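Local atomic coordinates of acetamidase (Bacillus halodurans, PDB entry 2II1), a protein that binds calcium ions and probably hydrolyses carbon-nitrogen bonds, other than peptide bonds, in linear amides. Residues A[155-160]-A[182-187]; A[128-133]-A[161-166]. All coordinates share one frame; numbering follows the deposited sequence.

Interaction 1 (A[155-160]-A[182-187]). With CA (calcium ion), chain E; CA (calcium ion), chain F.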
ATOM      1  N   ASN A 155       3.326  10.056 -15.214  1.00 10.81           N
ATOM      2  CA  ASN A 155       4.020   8.830 -14.806  1.00 10.23           C
ATOM      3  C   ASN A 155       3.528   8.299 -13.441  1.00 10.95           C
ATOM      4  O   ASN A 155       4.214   8.400 -12.414  1.00  8.08           O
ATOM      5  CB  ASN A 155       5.513   9.085 -14.807  1.00 11.97           C
ATOM      6  CG  ASN A 155       6.318   7.831 -14.912  1.00 16.43           C
ATOM      7  OD1 ASN A 155       5.789   6.726 -15.149  1.00  9.40           O
ATOM      8  ND2 ASN A 155       7.612   7.974 -14.710  1.00 15.16           N
ATOM      9  N   LEU A 156       2.300   7.775 -13.461  1.00 10.61           N
ATOM     10  CA  LEU A 156       1.575   7.371 -12.238  1.00 14.16           C
ATOM     11  C   LEU A 156       1.991   5.983 -11.768  1.00 15.18           C
ATOM     12  O   LEU A 156       1.871   5.675 -10.578  1.00 18.04           O
ATOM     13  CB  LEU A 156       0.041   7.378 -12.490  1.00 15.56           C
ATOM     14  CG  LEU A 156      -0.670   8.727 -12.697  1.00 13.05           C
ATOM     15  CD1 LEU A 156      -2.153   8.618 -13.017  1.00  8.52           C
ATOM     16  CD2 LEU A 156      -0.513   9.643 -11.482  1.00  7.53           C
ATOM     17  N   ASP A 157       2.453   5.147 -12.712  1.00 11.54           N
ATOM     18  CA  ASP A 157       2.751   3.740 -12.452  1.00 12.62           C
ATOM     19  C   ASP A 157       1.820   3.088 -11.422  1.00 11.30           C
ATOM     20  O   ASP A 157       2.253   2.579 -10.382  1.00 13.03           O
ATOM     21  CB  ASP A 157       4.241   3.562 -12.128  1.00 12.92           C
ATOM     22  CG  ASP A 157       5.125   3.891 -13.314  1.00 13.70           C
ATOM     23  OD1 ASP A 157       4.678   3.686 -14.467  1.00 15.88           O
ATOM     24  OD2 ASP A 157       6.265   4.347 -13.112  1.00 11.40           O
ATOM     25  N   THR A 158       0.530   3.091 -11.762  1.00 13.83           N
ATOM     26  CA  THR A 158      -0.543   2.579 -10.912  1.00 11.50           C
ATOM     27  C   THR A 158      -1.084   1.328 -11.578  1.00 12.20           C
ATOM     28  O   THR A 158      -1.610   1.376 -12.705  1.00 11.13           O
ATOM     29  CB  THR A 158      -1.626   3.700 -10.696  1.00 11.26           C
ATOM     30  OG1 THR A 158      -1.042   4.756  -9.931  1.00 12.34           O
ATOM     31  CG2 THR A 158      -2.874   3.215  -9.978  1.00  9.36           C
ATOM     32  N   LYS A 159      -0.940   0.196 -10.891  1.00 13.54           N
ATOM     33  CA  LYS A 159      -1.255  -1.107 -11.463  1.00 13.54           C
ATOM     34  C   LYS A 159      -2.749  -1.357 -11.632  1.00 12.16           C
ATOM     35  O   LYS A 159      -3.157  -2.275 -12.353  1.00 11.35           O
ATOM     36  CB  LYS A 159      -0.569  -2.255 -10.670  1.00 13.80           C
ATOM     37  CG  LYS A 159      -1.276  -2.706  -9.387  1.00 12.04           C
ATOM     38  CD  LYS A 159      -0.567  -3.883  -8.733  1.00 13.45           C
ATOM     39  CE  LYS A 159      -1.284  -4.282  -7.456  1.00 16.56           C
ATOM     40  NZ  LYS A 159      -0.721  -5.484  -6.772  1.00 21.31           N
ATOM     41  N   ASP A 160      -3.567  -0.540 -10.987  1.00 13.57           N
ATOM     42  CA  ASP A 160      -5.020  -0.641 -11.153  1.00 10.96           C
ATOM     43  C   ASP A 160      -5.498   0.022 -12.448  1.00 11.82           C
ATOM     44  O   ASP A 160      -6.664  -0.127 -12.839  1.00  9.69           O
ATOM     45  CB  ASP A 160      -5.738  -0.056  -9.930  1.00 10.82           C
ATOM     46  CG  ASP A 160      -5.615  -0.958  -8.706  1.00 14.05           C
ATOM     47  OD1 ASP A 160      -5.924  -2.151  -8.834  1.00 13.39           O
ATOM     48  OD2 ASP A 160      -5.208  -0.490  -7.620  1.00 12.86           O
ATOM     49  N   ASP A 182       3.984   3.731 -21.892  1.00 15.46           N
ATOM     50  CA  ASP A 182       4.620   3.040 -20.790  1.00 14.53           C
ATOM     51  C   ASP A 182       3.794   1.895 -20.259  1.00 12.50           C
ATOM     52  O   ASP A 182       3.474   1.856 -19.057  1.00 11.99           O
ATOM     53  CB  ASP A 182       4.921   4.030 -19.667  1.00 10.63           C
ATOM     54  CG  ASP A 182       5.740   3.428 -18.564  1.00 18.41           C
ATOM     55  OD1 ASP A 182       6.663   2.660 -18.885  1.00  5.19           O
ATOM     56  OD2 ASP A 182       5.486   3.708 -17.365  1.00 13.61           O
ATOM     57  N   LEU A 183       3.496   0.948 -21.144  1.00 12.21           N
ATOM     58  CA  LEU A 183       2.754  -0.252 -20.801  1.00 12.14           C
ATOM     59  C   LEU A 183       3.679  -1.237 -20.087  1.00 10.86           C
ATOM     60  O   LEU A 183       4.883  -1.238 -20.345  1.00  9.63           O
ATOM     61  CB  LEU A 183       2.179  -0.897 -22.061  1.00  9.94           C
ATOM     62  CG  LEU A 183       1.277  -0.067 -22.975  1.00 13.96           C
ATOM     63  CD1 LEU A 183       0.651  -0.973 -24.055  1.00 10.72           C
ATOM     64  CD2 LEU A 183       0.188   0.665 -22.189  1.00 11.79           C
ATOM     65  N   HIS A 184       3.105  -2.044 -19.180  1.00 11.65           N
ATOM     66  CA  HIS A 184       3.829  -3.107 -18.479  1.00  9.69           C
ATOM     67  C   HIS A 184       3.047  -4.384 -18.580  1.00 11.48           C
ATOM     68  O   HIS A 184       1.819  -4.377 -18.594  1.00 12.63           O
ATOM     69  CB  HIS A 184       4.051  -2.819 -17.003  1.00 11.22           C
ATOM     70  CG  HIS A 184       4.783  -1.541 -16.751  1.00  7.54           C
ATOM     71  ND1 HIS A 184       4.489  -0.708 -15.692  1.00 19.35           N
ATOM     72  CD2 HIS A 184       5.777  -0.937 -17.440  1.00 20.71           C
ATOM     73  CE1 HIS A 184       5.288   0.345 -15.729  1.00 16.89           C
ATOM     74  NE2 HIS A 184       6.071   0.237 -16.788  1.00  5.08           N
ATOM     75  N   ALA A 185       3.798  -5.473 -18.634  1.00  7.16           N
ATOM     76  CA  ALA A 185       3.257  -6.809 -18.683  1.00  8.54           C
ATOM     77  C   ALA A 185       3.062  -7.316 -17.242  1.00  9.50           C
ATOM     78  O   ALA A 185       2.264  -8.227 -16.977  1.00 10.15           O
ATOM     79  CB  ALA A 185       4.216  -7.689 -19.480  1.00  7.42           C
ATOM     80  N   ALA A 186       3.789  -6.703 -16.308  1.00 10.17           N
ATOM     81  CA  ALA A 186       3.660  -6.999 -14.910  1.00  9.01           C
ATOM     82  C   ALA A 186       4.346  -5.911 -14.133  1.00 10.76           C
ATOM     83  O   ALA A 186       5.313  -5.314 -14.626  1.00 11.43           O
ATOM     84  CB  ALA A 186       4.302  -8.335 -14.595  1.00 12.58           C
HETATM   85  N   MSE A 187       3.853  -5.667 -12.915  1.00 10.46           N
HETATM   86  CA  MSE A 187       4.426  -4.668 -11.998  1.00 13.37           C
HETATM   87  C   MSE A 187       3.664  -4.750 -10.680  1.00 12.84           C
HETATM   88  O   MSE A 187       2.445  -4.880 -10.662  1.00 13.28           O
HETATM   89  CB  MSE A 187       4.272  -3.249 -12.541  1.00 12.36           C
HETATM   90  CG  MSE A 187       5.210  -2.230 -11.895  1.00 14.63           C
HETATM   91 SE   MSE A 187       4.468  -0.434 -11.988  0.75 23.34          SE
HETATM   92  CE  MSE A 187       3.155  -0.486 -10.525  1.00 27.01           C
TER
HETATM   93 CA    CA E 400       6.720   4.601 -15.472  1.00 15.04          CA
HETATM   94 CA    CA F 401       7.612   1.585 -17.372  1.00 13.37          CA
HETATM   95  O   HOH W   1       8.629   5.317 -14.318  1.00 14.95           O
HETATM   96  O   HOH W   2       7.938   2.476 -15.644  1.00 22.75           O
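Segment 155-160, which has no regular structure, passes the chain continuing strand 176-184 without pairing with it: the CA atoms of N155 and D182 stand 8.3 Å apart, those of K159 and M187 6.7 Å. One calcium ion, of chain E, spans the wider end, and a second, of chain F, sits beside it on 182-187. The chain E ion takes N155 OD1, one oxygen of D182 and both of D157, bidentate with OD1 at 2.5 Å and OD2 at 2.4 Å. D182 sends OD2 to this ion and OD1 to the chain F ion, and one water joins both metals. D157 and D182 cross at about a right angle, and because both bind the chain E ion D157 OD1 lies 3.0 Å from D182 OD2, a repulsion the shared cation would offset. H184 reaches the chain F ion through NE2 at 2.1 Å, with D157 OD1 at the ring edge by CE1. Selenomethionine M187 lays its CE against D157 O (3.2 Å). An alanine at D157 would remove two ligands of the chain E ion and probably weaken its binding. N278 hydrogen-bonds D157 OD2, and E198 helps complete the second site: a carboxylate- and water-bridged dinuclear metal centre.

Interaction 2 (A[128-133]-A[161-166])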
ATOM      1  N   LEU A 128       0.556 -12.525 -16.623  1.00 14.52           N
ATOM      2  CA  LEU A 128       0.433 -11.381 -17.530  1.00 14.02           C
ATOM      3  C   LEU A 128      -0.653 -10.452 -16.967  1.00 15.38           C
ATOM      4  O   LEU A 128      -1.817 -10.856 -16.871  1.00 14.97           O
ATOM      5  CB  LEU A 128       0.053 -11.857 -18.940  1.00 13.77           C
ATOM      6  CG  LEU A 128      -0.092 -10.776 -20.018  1.00 16.16           C
ATOM      7  CD1 LEU A 128       1.177  -9.967 -20.203  1.00 13.12           C
ATOM      8  CD2 LEU A 128      -0.469 -11.444 -21.306  1.00 13.15           C
ATOM      9  N   GLN A 129      -0.249  -9.243 -16.550  1.00 16.88           N
ATOM     10  CA  GLN A 129      -1.162  -8.223 -15.990  1.00 18.40           C
ATOM     11  C   GLN A 129      -0.893  -6.865 -16.645  1.00 15.65           C
ATOM     12  O   GLN A 129      -0.159  -6.006 -16.100  1.00 16.63           O
ATOM     13  CB  GLN A 129      -1.044  -8.178 -14.464  1.00 19.62           C
ATOM     14  CG  GLN A 129      -1.663  -9.418 -13.863  1.00 20.80           C
ATOM     15  CD  GLN A 129      -1.459  -9.537 -12.387  1.00 30.01           C
ATOM     16  OE1 GLN A 129      -0.476  -9.045 -11.833  1.00 32.41           O
ATOM     17  NE2 GLN A 129      -2.388 -10.209 -11.733  1.00 33.77           N
ATOM     18  N   PRO A 130      -1.448  -6.688 -17.856  1.00 14.82           N
ATOM     19  CA  PRO A 130      -1.171  -5.483 -18.621  1.00 14.69           C
ATOM     20  C   PRO A 130      -1.747  -4.263 -17.947  1.00 14.49           C
ATOM     21  O   PRO A 130      -2.882  -4.300 -17.489  1.00 16.94           O
ATOM     22  CB  PRO A 130      -1.849  -5.743 -19.972  1.00 14.89           C
ATOM     23  CG  PRO A 130      -2.831  -6.842 -19.738  1.00 16.05           C
ATOM     24  CD  PRO A 130      -2.316  -7.638 -18.596  1.00 14.39           C
HETATM   25  N   MSE A 131      -0.955  -3.207 -17.888  1.00 11.67           N
HETATM   26  CA  MSE A 131      -1.369  -1.946 -17.299  1.00 12.56           C
HETATM   27  C   MSE A 131      -0.746  -0.785 -18.075  1.00 11.26           C
HETATM   28  O   MSE A 131       0.207  -0.973 -18.828  1.00 11.70           O
HETATM   29  CB  MSE A 131      -0.947  -1.899 -15.838  1.00 11.46           C
HETATM   30  CG  MSE A 131       0.509  -2.297 -15.637  1.00 15.82           C
HETATM   31 SE   MSE A 131       1.397  -1.545 -14.050  0.75 20.94          SE
HETATM   32  CE  MSE A 131       1.292   0.488 -14.386  1.00 17.76           C
ATOM     33  N   ILE A 132      -1.292   0.416 -17.891  1.00 13.40           N
ATOM     34  CA  ILE A 132      -0.737   1.631 -18.459  1.00 13.04           C
ATOM     35  C   ILE A 132       0.003   2.477 -17.390  1.00 11.23           C
ATOM     36  O   ILE A 132      -0.604   2.922 -16.401  1.00 11.29           O
ATOM     37  CB  ILE A 132      -1.867   2.542 -19.033  1.00 13.59           C
ATOM     38  CG1 ILE A 132      -2.744   1.814 -20.025  1.00 10.99           C
ATOM     39  CG2 ILE A 132      -1.283   3.748 -19.732  1.00  7.38           C
ATOM     40  CD1 ILE A 132      -4.068   2.527 -20.236  1.00 10.73           C
ATOM     41  N   GLY A 133       1.275   2.768 -17.635  1.00  8.45           N
ATOM     42  CA  GLY A 133       2.083   3.501 -16.666  1.00  9.09           C
ATOM     43  C   GLY A 133       1.982   5.020 -16.760  1.00  8.40           C
ATOM     44  O   GLY A 133       2.033   5.718 -15.743  1.00 12.54           O
ATOM     45  N   ILE A 161      -4.599   0.721 -13.129  1.00  9.64           N
ATOM     46  CA  ILE A 161      -4.894   1.259 -14.472  1.00 11.51           C
ATOM     47  C   ILE A 161      -4.678   0.157 -15.500  1.00  9.65           C
ATOM     48  O   ILE A 161      -3.608   0.039 -16.107  1.00 11.24           O
ATOM     49  CB  ILE A 161      -4.084   2.534 -14.781  1.00 10.57           C
ATOM     50  CG1 ILE A 161      -4.335   3.595 -13.711  1.00 15.00           C
ATOM     51  CG2 ILE A 161      -4.467   3.132 -16.158  1.00  8.47           C
ATOM     52  CD1 ILE A 161      -3.700   4.956 -14.035  1.00 11.60           C
ATOM     53  N   LYS A 162      -5.726  -0.644 -15.658  1.00  9.81           N
ATOM     54  CA  LYS A 162      -5.673  -1.942 -16.323  1.00  9.55           C
ATOM     55  C   LYS A 162      -6.996  -2.163 -17.003  1.00  9.24           C
ATOM     56  O   LYS A 162      -7.896  -1.371 -16.846  1.00  9.15           O
ATOM     57  CB  LYS A 162      -5.389  -3.075 -15.330  1.00  7.88           C
ATOM     58  CG  LYS A 162      -6.464  -3.339 -14.334  1.00  9.81           C
ATOM     59  CD  LYS A 162      -5.911  -4.155 -13.178  1.00 11.46           C
ATOM     60  CE  LYS A 162      -7.002  -4.496 -12.176  1.00 17.43           C
ATOM     61  NZ  LYS A 162      -8.242  -5.035 -12.803  1.00 27.94           N
ATOM     62  N   PRO A 163      -7.119  -3.242 -17.780  1.00 11.35           N
ATOM     63  CA  PRO A 163      -8.369  -3.406 -18.493  1.00 12.17           C
ATOM     64  C   PRO A 163      -9.559  -3.496 -17.545  1.00 12.41           C
ATOM     65  O   PRO A 163      -9.476  -4.157 -16.479  1.00 13.41           O
ATOM     66  CB  PRO A 163      -8.157  -4.708 -19.280  1.00 13.39           C
ATOM     67  CG  PRO A 163      -6.727  -4.859 -19.386  1.00 11.66           C
ATOM     68  CD  PRO A 163      -6.192  -4.348 -18.064  1.00 12.50           C
ATOM     69  N   GLY A 164     -10.644  -2.813 -17.922  1.00 12.99           N
ATOM     70  CA  GLY A 164     -11.901  -2.804 -17.139  1.00 11.56           C
ATOM     71  C   GLY A 164     -11.966  -1.697 -16.082  1.00 12.27           C
ATOM     72  O   GLY A 164     -12.987  -1.532 -15.391  1.00 11.53           O
ATOM     73  N   THR A 165     -10.875  -0.946 -15.961  1.00 11.36           N
ATOM     74  CA  THR A 165     -10.790   0.219 -15.073  1.00  9.97           C
ATOM     75  C   THR A 165     -11.219   1.475 -15.846  1.00  9.07           C
ATOM     76  O   THR A 165     -10.937   1.604 -17.053  1.00  7.86           O
ATOM     77  CB  THR A 165      -9.333   0.366 -14.494  1.00 10.49           C
ATOM     78  OG1 THR A 165      -9.023  -0.735 -13.623  1.00 11.03           O
ATOM     79  CG2 THR A 165      -9.139   1.677 -13.727  1.00  8.43           C
ATOM     80  N   THR A 166     -11.963   2.354 -15.174  1.00  5.91           N
ATOM     81  CA  THR A 166     -12.235   3.703 -15.662  1.00  6.50           C
ATOM     82  C   THR A 166     -11.299   4.694 -14.970  1.00  7.22           C
ATOM     83  O   THR A 166     -11.229   4.689 -13.755  1.00  8.35           O
ATOM     84  CB  THR A 166     -13.681   4.103 -15.345  1.00  4.93           C
ATOM     85  OG1 THR A 166     -14.557   3.169 -15.983  1.00  7.91           O
ATOM     86  CG2 THR A 166     -13.993   5.442 -15.836  1.00  5.91           C
TER
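The carbonyl oxygen of I161 is the best-held polar atom here, gripped across the contact by one hydrogen bond: I132 N donates to I161 O over 2.9 Å. The bond is nearly straight (162° at the hydrogen) and arrives almost along the C=O axis. It ties a loop without regular structure to strand 131-136 by a single bond; the touching parts run 135° apart. That loop leads from strand 153-155 to strand 166-170 and contains a type II beta turn from K162 to T165, closed by T165 N donating to K162 O; G164, with its positive phi, suits the third position of such a turn. The same I161 oxygen also lies close to carbon, 3.3 Å from CB of the selenomethionine M131.

The apolar part of the contact follows the bond on both sides. I132 and I161 cross at about a right angle, and CG2 of I161 meets CB of I132 at 3.9 Å, with CD1 of I132 a little farther off. In both residues CG2 is anti to the backbone N and CG1 anti to the carbonyl carbon; for I161 this turns the methyl branch to the strand. I132 also packs on I79 and I82 of strand 74-84, while I161 touches L220, so both side chains pack on the nine-stranded sheet that holds strands 74-84 and 219-221. Toward the other end of the contact, P130 and P163 approach ring to ring at their CG atoms, 4.4 Å apart. The K162 chain leads away from the strand beyond its CB, but that CB rests 3.5 Å from P130 O. The ring carbon CD of P163 comes against the same carbonyl oxygen, 3.4 Å from P130 O.

How the interactions relate
Interactions 1 and 2 use consecutive pieces of one loop: 155-160 supplies ligands to the calcium centre, and 161-166 fastens onto strand 131-136. Their centres are 7 Å apart and their segments alternate along the chain. D160 O and T165 OG1, 2.6 Å apart, probably hydrogen-bond within the loop, while A185 O and Q129 N, 2.7 Å apart, probably do so between segments 182-187 and 128-133. M131 is where the two contacts meet: its SE lies 3.7 Å from M187 CB and its CE 3.5 Å from T158 O. Its side chain also touches H184, so it forms part of the second shell, that side chain lying about 7 Å from a calcium ion.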